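Local atomic coordinates of putative glycoside hydrolase (Parabacteroides distasonis ATCC 8503, PDB entry 3GYC), a protein that is probably a glycoside hydrolase with a cellulase-like TIM-barrel fold that cleaves sugar linkages, though its substrate is not established. Residues L43-L46 against S47-Y51; E75-Q79 against Q80-S84; C327-G330 against T331-A335; Q352-G355 against M356-V360. One frame throughout, in Å; residues are numbered along the deposited sequence.

Interaction 1 (L43-L46 against S47-Y51); sequences LDEL and SERGY
The backbone oxygen of E45 is gripped twice by one residue, R49. R49 N reaches E45 O at 3.1 Å, and R49 NH1 reaches the same oxygen at 2.9 Å. The two donors come from opposite faces of the carbonyl plane. E45 O lies at the edge of the guanidinium and close to its plane. CG of R49 sits beside its own backbone N (chi1 -67°) and the chain is extended as far as NE, which lays CG and CD along E45 O. NH1 also makes a salt bridge to E48 OE1 at 3.5 Å. The side chains of E45 and R49 run side by side, but the carboxylate bonds elsewhere, OE1 to W357 and OE2 to Q41. A leucine in place of R49 would probably leave E45 O without its second donor and E48 without its mate. The helix ends in a Schellman motif. G50 takes a positive phi, and Y51 N returns to L46 O at 3.2 Å. L46 has CG opposite its backbone N (chi1 -175°), which brings CD1 to within 3.4 Å of Y51 CB; the two side chains cross at about a right angle. Further back, S47 N bonds to L43 O at 3.0 Å. Helix 39-48 links barrel strands 17-23 and 53-57. L43 and L46 pack on strand 17-23, and L43 also meets helix 95-105. R49 and Y51 face helix 360-371. R49 NH2 bonds to W357 O, and the guanidinium also makes a cation-pi contact with the W357 indole.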
loop_
_atom_site.group_PDB
_atom_site.type_symbol
_atom_site.label_atom_id
_atom_site.label_comp_id
_atom_site.label_asym_id
_atom_site.label_seq_id
_atom_site.Cartn_x
_atom_site.Cartn_y
_atom_site.Cartn_z
ATOM N N LEU A 43 2.731 -13.713 11.547
ATOM C CA LEU A 43 2.765 -14.297 10.213
ATOM C C LEU A 43 1.953 -15.651 10.199
ATOM O O LEU A 43 1.366 -15.969 9.203
ATOM C CB LEU A 43 4.178 -14.501 9.728
ATOM C CG LEU A 43 4.972 -13.240 9.375
ATOM C CD1 LEU A 43 6.444 -13.722 9.167
ATOM C CD2 LEU A 43 4.395 -12.522 8.166
ATOM N N ASP A 44 1.921 -16.401 11.285
ATOM C CA ASP A 44 1.098 -17.623 11.364
ATOM C C ASP A 44 -0.379 -17.209 11.321
ATOM O O ASP A 44 -1.152 -17.834 10.638
ATOM C CB ASP A 44 1.403 -18.440 12.623
ATOM C CG ASP A 44 2.800 -19.071 12.614
ATOM O OD1 ASP A 44 3.438 -19.139 11.545
ATOM O OD2 ASP A 44 3.237 -19.575 13.685
ATOM N N GLU A 45 -0.736 -16.144 12.037
ATOM C CA GLU A 45 -2.106 -15.595 12.078
ATOM C C GLU A 45 -2.554 -15.083 10.708
ATOM O O GLU A 45 -3.700 -15.250 10.275
ATOM C CB GLU A 45 -2.201 -14.493 13.131
ATOM C CG GLU A 45 -2.122 -14.982 14.564
ATOM C CD GLU A 45 -2.099 -13.853 15.632
ATOM O OE1 GLU A 45 -2.307 -12.650 15.340
ATOM O OE2 GLU A 45 -1.821 -14.176 16.808
ATOM N N LEU A 46 -1.647 -14.404 10.039
ATOM C CA LEU A 46 -1.843 -13.921 8.695
ATOM C C LEU A 46 -2.142 -15.108 7.745
ATOM O O LEU A 46 -3.077 -15.050 6.978
ATOM C CB LEU A 46 -0.556 -13.207 8.202
ATOM C CG LEU A 46 -0.673 -12.538 6.836
ATOM C CD1 LEU A 46 -1.744 -11.450 6.931
ATOM C CD2 LEU A 46 0.644 -12.016 6.284
ATOM N N SER A 47 -1.332 -16.153 7.793
ATOM C CA SER A 47 -1.555 -17.345 6.925
ATOM C C SER A 47 -2.843 -18.066 7.250
ATOM O O SER A 47 -3.517 -18.549 6.349
ATOM C CB SER A 47 -0.419 -18.336 7.061
ATOM O OG SER A 47 0.770 -17.756 6.588
ATOM N N GLU A 48 -3.150 -18.183 8.541
ATOM C CA GLU A 48 -4.400 -18.812 9.014
ATOM C C GLU A 48 -5.607 -18.060 8.409
ATOM O O GLU A 48 -6.645 -18.653 8.116
ATOM C CB GLU A 48 -4.439 -18.756 10.543
ATOM C CG GLU A 48 -5.706 -19.283 11.188
ATOM C CD GLU A 48 -5.822 -19.042 12.718
ATOM O OE1 GLU A 48 -5.140 -18.135 13.302
ATOM O OE2 GLU A 48 -6.675 -19.739 13.344
ATOM N N ARG A 49 -5.492 -16.746 8.251
ATOM C CA ARG A 49 -6.537 -15.942 7.652
ATOM C C ARG A 49 -6.549 -16.071 6.111
ATOM O O ARG A 49 -7.492 -15.629 5.474
ATOM C CB ARG A 49 -6.413 -14.485 8.101
ATOM C CG ARG A 49 -6.697 -14.365 9.567
ATOM C CD ARG A 49 -6.158 -13.125 10.184
ATOM N NE ARG A 49 -6.681 -12.960 11.518
ATOM C CZ ARG A 49 -6.377 -13.701 12.577
ATOM N NH1 ARG A 49 -5.550 -14.746 12.501
ATOM N NH2 ARG A 49 -6.945 -13.424 13.735
ATOM N N GLY A 50 -5.498 -16.673 5.533
ATOM C CA GLY A 50 -5.431 -16.935 4.091
ATOM C C GLY A 50 -4.696 -15.912 3.252
ATOM O O GLY A 50 -4.752 -15.983 2.030
ATOM N N TYR A 51 -4.043 -14.929 3.890
ATOM C CA TYR A 51 -3.257 -13.951 3.147
ATOM C C TYR A 51 -1.916 -14.606 2.797
ATOM O O TYR A 51 -1.378 -15.382 3.582
ATOM C CB TYR A 51 -3.023 -12.635 3.959
ATOM C CG TYR A 51 -4.322 -11.949 4.224
ATOM C CD1 TYR A 51 -4.893 -11.127 3.278
ATOM C CD2 TYR A 51 -5.037 -12.207 5.402
ATOM C CE1 TYR A 51 -6.169 -10.564 3.487
ATOM C CE2 TYR A 51 -6.322 -11.631 5.627
ATOM C CZ TYR A 51 -6.861 -10.815 4.670
ATOM O OH TYR A 51 -8.133 -10.288 4.843
#

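Interaction 2 (E75-Q79 against Q80-S84); sequences EVWNQ and QDWGS. With EDO (1,2-ethanediol), chain D.
The long loop between the antiparallel strands 71-73 and 88-90 turns back on itself here, and the indole of W77 crosses the turn to W82. The loop reaches the end of barrel strand 17-23 near D23. This is the C-terminal side of the strands, where TIM-barrel glycosidases usually keep their active site. W77 NE1 donates to W82 O at 3.0 Å, and the bond is nearly straight at 171°. W82 O lies in the plane of the indole, at its edge. CG of W77 stands between the backbone N and the carbonyl carbon (chi1 40°), which brings the ring across the turn, its N-H meeting W82 O. Q80 CB sits over one face, 3.8 Å from the centroid of the W77 five-membered ring, as a CH-pi contact. V76 CB lies over the opposite face. The Q80 amide is turned almost perpendicular to the indole, and its OE1 bonds to Y261. Beyond the indole N-H, W77 CZ2 touches W82 CE3 at 4.0 Å, while W82 NE1 goes to N347. A leucine in place of W77 would probably leave W82 O without this donor and Q80 CB without a ring to rest on, so the turn would be less firmly closed. At the mouth of the loop E75 CB approaches S84 O. One water also bridges the two sides, accepting from V76 N at 3.0 Å and donating to S84 O at 2.6 Å.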
loop_
_atom_site.group_PDB
_atom_site.type_symbol
_atom_site.label_atom_id
_atom_site.label_comp_id
_atom_site.label_asym_id
_atom_site.label_seq_id
_atom_site.Cartn_x
_atom_site.Cartn_y
_atom_site.Cartn_z
ATOM N N GLU A 75 7.516 10.972 14.770
ATOM C CA GLU A 75 6.212 10.404 14.397
ATOM C C GLU A 75 5.528 11.189 13.270
ATOM O O GLU A 75 5.742 12.402 13.098
ATOM C CB GLU A 75 5.271 10.265 15.638
ATOM C CG GLU A 75 4.690 11.574 16.222
ATOM C CD GLU A 75 5.642 12.382 17.114
ATOM O OE1 GLU A 75 6.845 12.015 17.280
ATOM O OE2 GLU A 75 5.168 13.395 17.686
ATOM N N VAL A 76 4.752 10.467 12.475
ATOM C CA VAL A 76 3.942 11.070 11.426
ATOM C C VAL A 76 2.646 11.622 12.040
ATOM O O VAL A 76 2.144 12.682 11.644
ATOM C CB VAL A 76 3.548 10.046 10.339
ATOM C CG1 VAL A 76 3.032 10.794 9.112
ATOM C CG2 VAL A 76 4.736 9.154 9.952
ATOM N N TRP A 77 2.142 10.920 13.051
ATOM C CA TRP A 77 0.856 11.257 13.700
ATOM C C TRP A 77 0.773 10.604 15.065
ATOM O O TRP A 77 1.544 9.698 15.390
ATOM C CB TRP A 77 -0.322 10.686 12.880
ATOM C CG TRP A 77 -0.060 9.314 12.332
ATOM C CD1 TRP A 77 0.245 8.177 13.023
ATOM C CD2 TRP A 77 -0.091 8.939 10.949
ATOM N NE1 TRP A 77 0.419 7.127 12.154
ATOM C CE2 TRP A 77 0.252 7.572 10.874
ATOM C CE3 TRP A 77 -0.335 9.634 9.771
ATOM C CZ2 TRP A 77 0.327 6.879 9.650
ATOM C CZ3 TRP A 77 -0.262 8.949 8.570
ATOM C CH2 TRP A 77 0.065 7.587 8.518
ATOM N N ASN A 78 -0.162 11.058 15.869
ATOM C CA ASN A 78 -0.449 10.367 17.097
ATOM C C ASN A 78 -1.921 9.917 17.103
ATOM O O ASN A 78 -2.387 9.310 18.048
ATOM C CB ASN A 78 -0.046 11.197 18.324
ATOM C CG ASN A 78 -0.870 12.451 18.502
ATOM O OD1 ASN A 78 -1.950 12.614 17.948
ATOM N ND2 ASN A 78 -0.368 13.332 19.329
ATOM N N GLN A 79 -2.642 10.216 16.033
ATOM C CA GLN A 79 -4.062 9.863 15.950
ATOM C C GLN A 79 -4.348 8.511 15.298
ATOM O O GLN A 79 -5.451 7.989 15.445
ATOM C CB GLN A 79 -4.785 10.969 15.178
ATOM C CG GLN A 79 -4.752 12.231 15.925
ATOM C CD GLN A 79 -5.551 12.104 17.193
ATOM O OE1 GLN A 79 -6.722 11.742 17.141
ATOM N NE2 GLN A 79 -4.957 12.459 18.312
ATOM N N GLN A 80 -3.368 7.939 14.602
ATOM C CA GLN A 80 -3.568 6.626 13.932
ATOM C C GLN A 80 -2.743 5.523 14.550
ATOM O O GLN A 80 -1.725 5.799 15.211
ATOM C CB GLN A 80 -3.233 6.720 12.447
ATOM C CG GLN A 80 -3.825 7.866 11.738
ATOM C CD GLN A 80 -5.350 7.906 11.819
ATOM O OE1 GLN A 80 -5.988 6.879 11.960
ATOM N NE2 GLN A 80 -5.917 9.102 11.757
ATOM N N ASP A 81 -3.119 4.266 14.265
ATOM C CA ASP A 81 -2.401 3.094 14.817
ATOM C C ASP A 81 -1.430 2.363 13.846
ATOM O O ASP A 81 -1.030 1.223 14.094
ATOM C CB ASP A 81 -3.408 2.087 15.468
ATOM C CG ASP A 81 -3.968 2.594 16.836
ATOM O OD1 ASP A 81 -3.363 3.538 17.447
ATOM O OD2 ASP A 81 -5.015 2.046 17.279
ATOM N N TRP A 82 -1.084 3.005 12.735
ATOM C CA TRP A 82 -0.041 2.502 11.871
ATOM C C TRP A 82 1.237 3.115 12.425
ATOM O O TRP A 82 1.292 4.305 12.741
ATOM C CB TRP A 82 -0.193 2.918 10.434
ATOM C CG TRP A 82 -1.395 2.398 9.811
ATOM C CD1 TRP A 82 -1.655 1.100 9.475
ATOM C CD2 TRP A 82 -2.550 3.157 9.453
ATOM N NE1 TRP A 82 -2.914 1.010 8.917
ATOM C CE2 TRP A 82 -3.478 2.257 8.896
ATOM C CE3 TRP A 82 -2.889 4.520 9.529
ATOM C CZ2 TRP A 82 -4.703 2.670 8.389
ATOM C CZ3 TRP A 82 -4.125 4.922 9.038
ATOM C CH2 TRP A 82 -5.011 4.003 8.478
ATOM N N GLY A 83 2.262 2.306 12.536
ATOM C CA GLY A 83 3.530 2.813 13.030
ATOM C C GLY A 83 3.526 3.413 14.426
ATOM O O GLY A 83 2.743 3.037 15.285
ATOM N N SER A 84 4.369 4.430 14.631
ATOM C CA SER A 84 4.624 4.982 15.952
ATOM C C SER A 84 3.893 6.286 16.263
ATOM O O SER A 84 3.980 7.232 15.480
ATOM C CB SER A 84 6.165 5.259 16.080
ATOM O OG SER A 84 6.936 4.109 15.813
HETATM C C1 EDO D . -0.678 2.924 20.961
HETATM O O1 EDO D . -0.869 1.567 20.517
HETATM C C2 EDO D . -1.037 3.873 19.854
HETATM O O2 EDO D . -0.558 3.465 18.559
HETATM O O HOH W 1 4.060 7.618 12.892
HETATM O O HOH W 2 -2.554 6.560 18.113
#

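Interaction 3 (C327-G330 against T331-A335); sequences CELG and TITAA
The T331 side chain folds back over the C327 carbonyl, one turn earlier in helix 321-337. This helix is the crossover of a beta-alpha-beta unit in the barrel, joining strand 301-303 to strand 340-343. T331 OG1 donates to C327 O at 2.8 Å, and T331 N reaches the same oxygen at 2.9 Å. They arrive from opposite faces of the carbonyl plane. T333 repeats the pattern, with OG1 at 2.7 Å from L329 O. In both threonines the hydroxyl lies beside the backbone N (chi1 -56° and -55°), so it can meet the carbonyl four residues back and is satisfied within its own helix. That suits two buried residues: T331 packs on V343 and I370, and T333 on T284 and E288 of helix 276-297. On another side E328 and I332 lie alongside each other, pointing the same way, with E328 CG at 3.9 Å from I332 CD1. Both touch L366 of helix 360-371. G330 brings no side chain to the helix, and its O takes A334 N at 2.9 Å. Next to it L329 crosses T333, placing L329 CD1 at 3.7 Å from T333 OG1.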
loop_
_atom_site.group_PDB
_atom_site.type_symbol
_atom_site.label_atom_id
_atom_site.label_comp_id
_atom_site.label_asym_id
_atom_site.label_seq_id
_atom_site.Cartn_x
_atom_site.Cartn_y
_atom_site.Cartn_z
ATOM N N CYS A 327 -15.726 -3.256 3.070
ATOM C CA CYS A 327 -14.497 -3.949 2.650
ATOM C C CYS A 327 -14.799 -5.237 1.914
ATOM O O CYS A 327 -14.176 -5.530 0.913
ATOM C CB CYS A 327 -13.609 -4.210 3.834
ATOM S SG CYS A 327 -12.852 -2.601 4.325
ATOM N N GLU A 328 -15.793 -5.976 2.388
ATOM C CA GLU A 328 -16.180 -7.216 1.759
ATOM C C GLU A 328 -16.669 -6.912 0.332
ATOM O O GLU A 328 -16.256 -7.576 -0.641
ATOM C CB GLU A 328 -17.278 -7.891 2.592
ATOM C CG GLU A 328 -17.773 -9.216 2.046
ATOM C CD GLU A 328 -18.832 -9.854 2.908
ATOM O OE1 GLU A 328 -18.873 -9.598 4.127
ATOM O OE2 GLU A 328 -19.639 -10.637 2.361
ATOM N N LEU A 329 -17.535 -5.905 0.213
ATOM C CA LEU A 329 -18.074 -5.531 -1.088
ATOM C C LEU A 329 -16.955 -5.141 -2.052
ATOM O O LEU A 329 -16.896 -5.634 -3.191
ATOM C CB LEU A 329 -19.086 -4.396 -0.957
ATOM C CG LEU A 329 -19.637 -3.854 -2.266
ATOM C CD1 LEU A 329 -20.434 -4.930 -2.991
ATOM C CD2 LEU A 329 -20.508 -2.623 -2.027
ATOM N N GLY A 330 -16.059 -4.274 -1.581
ATOM C CA GLY A 330 -14.925 -3.817 -2.375
ATOM C C GLY A 330 -14.096 -4.983 -2.867
ATOM O O GLY A 330 -13.791 -5.078 -4.072
ATOM N N THR A 331 -13.755 -5.884 -1.939
ATOM C CA THR A 331 -12.914 -7.039 -2.250
ATOM C C THR A 331 -13.506 -7.928 -3.338
ATOM O O THR A 331 -12.848 -8.191 -4.339
ATOM C CB THR A 331 -12.657 -7.905 -1.010
ATOM O OG1 THR A 331 -12.073 -7.107 0.024
ATOM C CG2 THR A 331 -11.724 -9.040 -1.349
ATOM N N ILE A 332 -14.753 -8.361 -3.118
ATOM C CA ILE A 332 -15.471 -9.230 -4.046
ATOM C C ILE A 332 -15.661 -8.568 -5.418
ATOM O O ILE A 332 -15.541 -9.234 -6.447
ATOM C CB ILE A 332 -16.831 -9.699 -3.418
ATOM C CG1 ILE A 332 -16.551 -10.671 -2.244
ATOM C CG2 ILE A 332 -17.696 -10.377 -4.447
ATOM C CD1 ILE A 332 -17.812 -10.983 -1.399
ATOM N N THR A 333 -15.930 -7.265 -5.436
ATOM C CA THR A 333 -16.110 -6.506 -6.689
ATOM C C THR A 333 -14.813 -6.451 -7.497
ATOM O O THR A 333 -14.797 -6.735 -8.722
ATOM C CB THR A 333 -16.606 -5.039 -6.415
ATOM O OG1 THR A 333 -17.805 -5.058 -5.625
ATOM C CG2 THR A 333 -16.875 -4.287 -7.721
ATOM N N ALA A 334 -13.719 -6.126 -6.805
ATOM C CA ALA A 334 -12.400 -6.057 -7.456
ATOM C C ALA A 334 -11.979 -7.438 -7.988
ATOM O O ALA A 334 -11.569 -7.574 -9.146
ATOM C CB ALA A 334 -11.363 -5.535 -6.517
ATOM N N ALA A 335 -12.104 -8.448 -7.142
ATOM C CA ALA A 335 -11.690 -9.790 -7.489
ATOM C C ALA A 335 -12.430 -10.313 -8.733
ATOM O O ALA A 335 -11.847 -10.986 -9.576
ATOM C CB ALA A 335 -11.897 -10.739 -6.307
#

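Interaction 4 (Q352-G355 against M356-V360); sequences QFAG and MWRDV. With EDO (1,2-ethanediol), chain C.
F353 O receives two backbone N-H groups from the first turn of helix 354-357. W357 N comes at 2.8 Å, nearly in line with the carbonyl, and M356 N at 3.0 Å from well above its plane. R358 N follows with a bond to A354 O, also at 3.0 Å. The R358 side chain stays close to that oxygen. Its CG lies between the backbone N and the carbonyl carbon (chi1 67°), which puts CG at 3.2 Å from A354 O. The apolar part is small: F353 CB meets M356 CB at 4.2 Å, M356 being a selenomethionine. A water donates to G355 O at 2.6 Å.

In the next shell, F353 fills the N-cap position, but it is the D314 carboxylate that takes the first N-H groups of the helix, with OD2 on A354 N and OD1 on G355 N. Q352 CG lies 3.7 Å above one face of the F353 ring, and the W82 ring meets F353 at a steep angle. The W357 indole N-H is taken up by E45 of helix 39-48. D359 stands just before helix 360-371, at its N-cap: its OD1 caps W362 N, and its OD2 forms a salt bridge with K324.

The short helix is thus held mainly by backbone bonds, and the carboxylate of D314 at its start probably suits the partial positive charge gathered there.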
loop_
_atom_site.group_PDB
_atom_site.type_symbol
_atom_site.label_atom_id
_atom_site.label_comp_id
_atom_site.label_asym_id
_atom_site.label_seq_id
_atom_site.Cartn_x
_atom_site.Cartn_y
_atom_site.Cartn_z
ATOM N N GLN A 352 -2.740 -4.923 15.160
ATOM C CA GLN A 352 -3.108 -3.794 16.005
ATOM C C GLN A 352 -4.551 -3.283 15.805
ATOM O O GLN A 352 -4.967 -2.367 16.490
ATOM C CB GLN A 352 -2.122 -2.618 15.848
ATOM C CG GLN A 352 -2.238 -1.727 14.571
ATOM C CD GLN A 352 -1.577 -2.244 13.316
ATOM O OE1 GLN A 352 -1.649 -3.450 12.950
ATOM N NE2 GLN A 352 -0.906 -1.318 12.617
ATOM N N PHE A 353 -5.283 -3.827 14.832
ATOM C CA PHE A 353 -6.683 -3.455 14.584
ATOM C C PHE A 353 -7.465 -4.693 14.991
ATOM O O PHE A 353 -7.892 -5.480 14.153
ATOM C CB PHE A 353 -6.904 -3.053 13.121
ATOM C CG PHE A 353 -6.078 -1.894 12.693
ATOM C CD1 PHE A 353 -6.406 -0.606 13.121
ATOM C CD2 PHE A 353 -4.948 -2.071 11.868
ATOM C CE1 PHE A 353 -5.648 0.481 12.735
ATOM C CE2 PHE A 353 -4.173 -0.992 11.486
ATOM C CZ PHE A 353 -4.524 0.289 11.922
ATOM N N ALA A 354 -7.590 -4.881 16.313
ATOM C CA ALA A 354 -8.213 -6.061 16.875
ATOM C C ALA A 354 -9.605 -6.308 16.292
ATOM O O ALA A 354 -9.982 -7.465 15.993
ATOM C CB ALA A 354 -8.269 -5.962 18.425
ATOM N N GLY A 355 -10.333 -5.215 16.070
ATOM C CA GLY A 355 -11.690 -5.267 15.551
ATOM C C GLY A 355 -11.809 -5.824 14.141
ATOM O O GLY A 355 -12.860 -6.365 13.769
HETATM N N MSE A 356 -10.764 -5.601 13.345
HETATM C CA MSE A 356 -10.669 -6.121 12.001
HETATM C C MSE A 356 -9.955 -7.489 11.936
HETATM O O MSE A 356 -10.353 -8.378 11.164
HETATM C CB MSE A 356 -9.975 -5.126 11.099
HETATM C CG MSE A 356 -9.830 -5.632 9.664
HETATM SE SE MSE A 356 -11.447 -5.929 8.724
HETATM C CE MSE A 356 -11.854 -4.021 8.411
ATOM N N TRP A 357 -8.911 -7.658 12.738
ATOM C CA TRP A 357 -8.126 -8.877 12.690
ATOM C C TRP A 357 -8.804 -10.102 13.267
ATOM O O TRP A 357 -8.499 -11.218 12.870
ATOM C CB TRP A 357 -6.844 -8.632 13.477
ATOM C CG TRP A 357 -5.673 -9.597 13.340
ATOM C CD1 TRP A 357 -5.086 -10.315 14.350
ATOM C CD2 TRP A 357 -4.873 -9.843 12.175
ATOM N NE1 TRP A 357 -3.983 -11.007 13.865
ATOM C CE2 TRP A 357 -3.840 -10.737 12.543
ATOM C CE3 TRP A 357 -4.960 -9.448 10.855
ATOM C CZ2 TRP A 357 -2.902 -11.209 11.637
ATOM C CZ3 TRP A 357 -4.042 -9.915 9.956
ATOM C CH2 TRP A 357 -3.009 -10.795 10.353
ATOM N N ARG A 358 -9.720 -9.902 14.211
ATOM C CA ARG A 358 -10.231 -11.016 14.972
ATOM C C ARG A 358 -11.137 -12.052 14.301
ATOM O O ARG A 358 -11.008 -13.239 14.622
ATOM C CB ARG A 358 -10.912 -10.530 16.246
ATOM C CG ARG A 358 -12.181 -9.734 16.026
ATOM C CD ARG A 358 -12.800 -9.233 17.383
ATOM N NE ARG A 358 -11.792 -8.961 18.442
ATOM C CZ ARG A 358 -12.080 -8.462 19.655
ATOM N NH1 ARG A 358 -13.312 -8.099 19.954
ATOM N NH2 ARG A 358 -11.109 -8.305 20.551
ATOM N N ASP A 359 -12.016 -11.647 13.391
ATOM C CA ASP A 359 -13.021 -12.591 12.779
ATOM C C ASP A 359 -12.318 -13.444 11.685
ATOM O O ASP A 359 -12.336 -13.077 10.521
ATOM C CB ASP A 359 -14.193 -11.727 12.248
ATOM C CG ASP A 359 -15.324 -12.508 11.616
ATOM O OD1 ASP A 359 -15.243 -13.753 11.447
ATOM O OD2 ASP A 359 -16.327 -11.825 11.261
ATOM N N VAL A 360 -11.691 -14.554 12.086
ATOM C CA VAL A 360 -10.885 -15.378 11.185
ATOM C C VAL A 360 -11.673 -15.899 9.973
ATOM O O VAL A 360 -11.148 -15.876 8.871
ATOM C CB VAL A 360 -10.186 -16.546 11.921
ATOM C CG1 VAL A 360 -9.517 -17.451 10.937
ATOM C CG2 VAL A 360 -9.151 -16.043 12.936
HETATM C C1 EDO C . -6.207 -2.174 19.622
HETATM O O1 EDO C . -6.968 -2.030 20.876
HETATM C C2 EDO C . -4.697 -1.975 19.722
HETATM O O2 EDO C . -4.228 -0.742 19.133
HETATM O O HOH W 3 -13.214 -8.620 12.610
#

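Overall arrangement
All four contacts are local: 1 and 3 on helices between barrel strands, 2 in a loop, 4 around helix 354-357. Interaction 3 is the buried one, inside a crossover helix, with hydroxyls turned onto the helix's own carbonyls. Interactions 1, 2 and 4 are only partly buried. Interaction 1 ends a barrel helix and uses charge as well as backbone bonds. Interaction 2 has no regular structure and relies on an indole and water. Interaction 4 is the hub: it touches interaction 1 through W357 and interaction 2 through Q352 and F353, with Q352 NE2 at 2.9 Å from D81 O. Interactions 1 and 2 do not touch, their nearest atoms being about 13 Å apart.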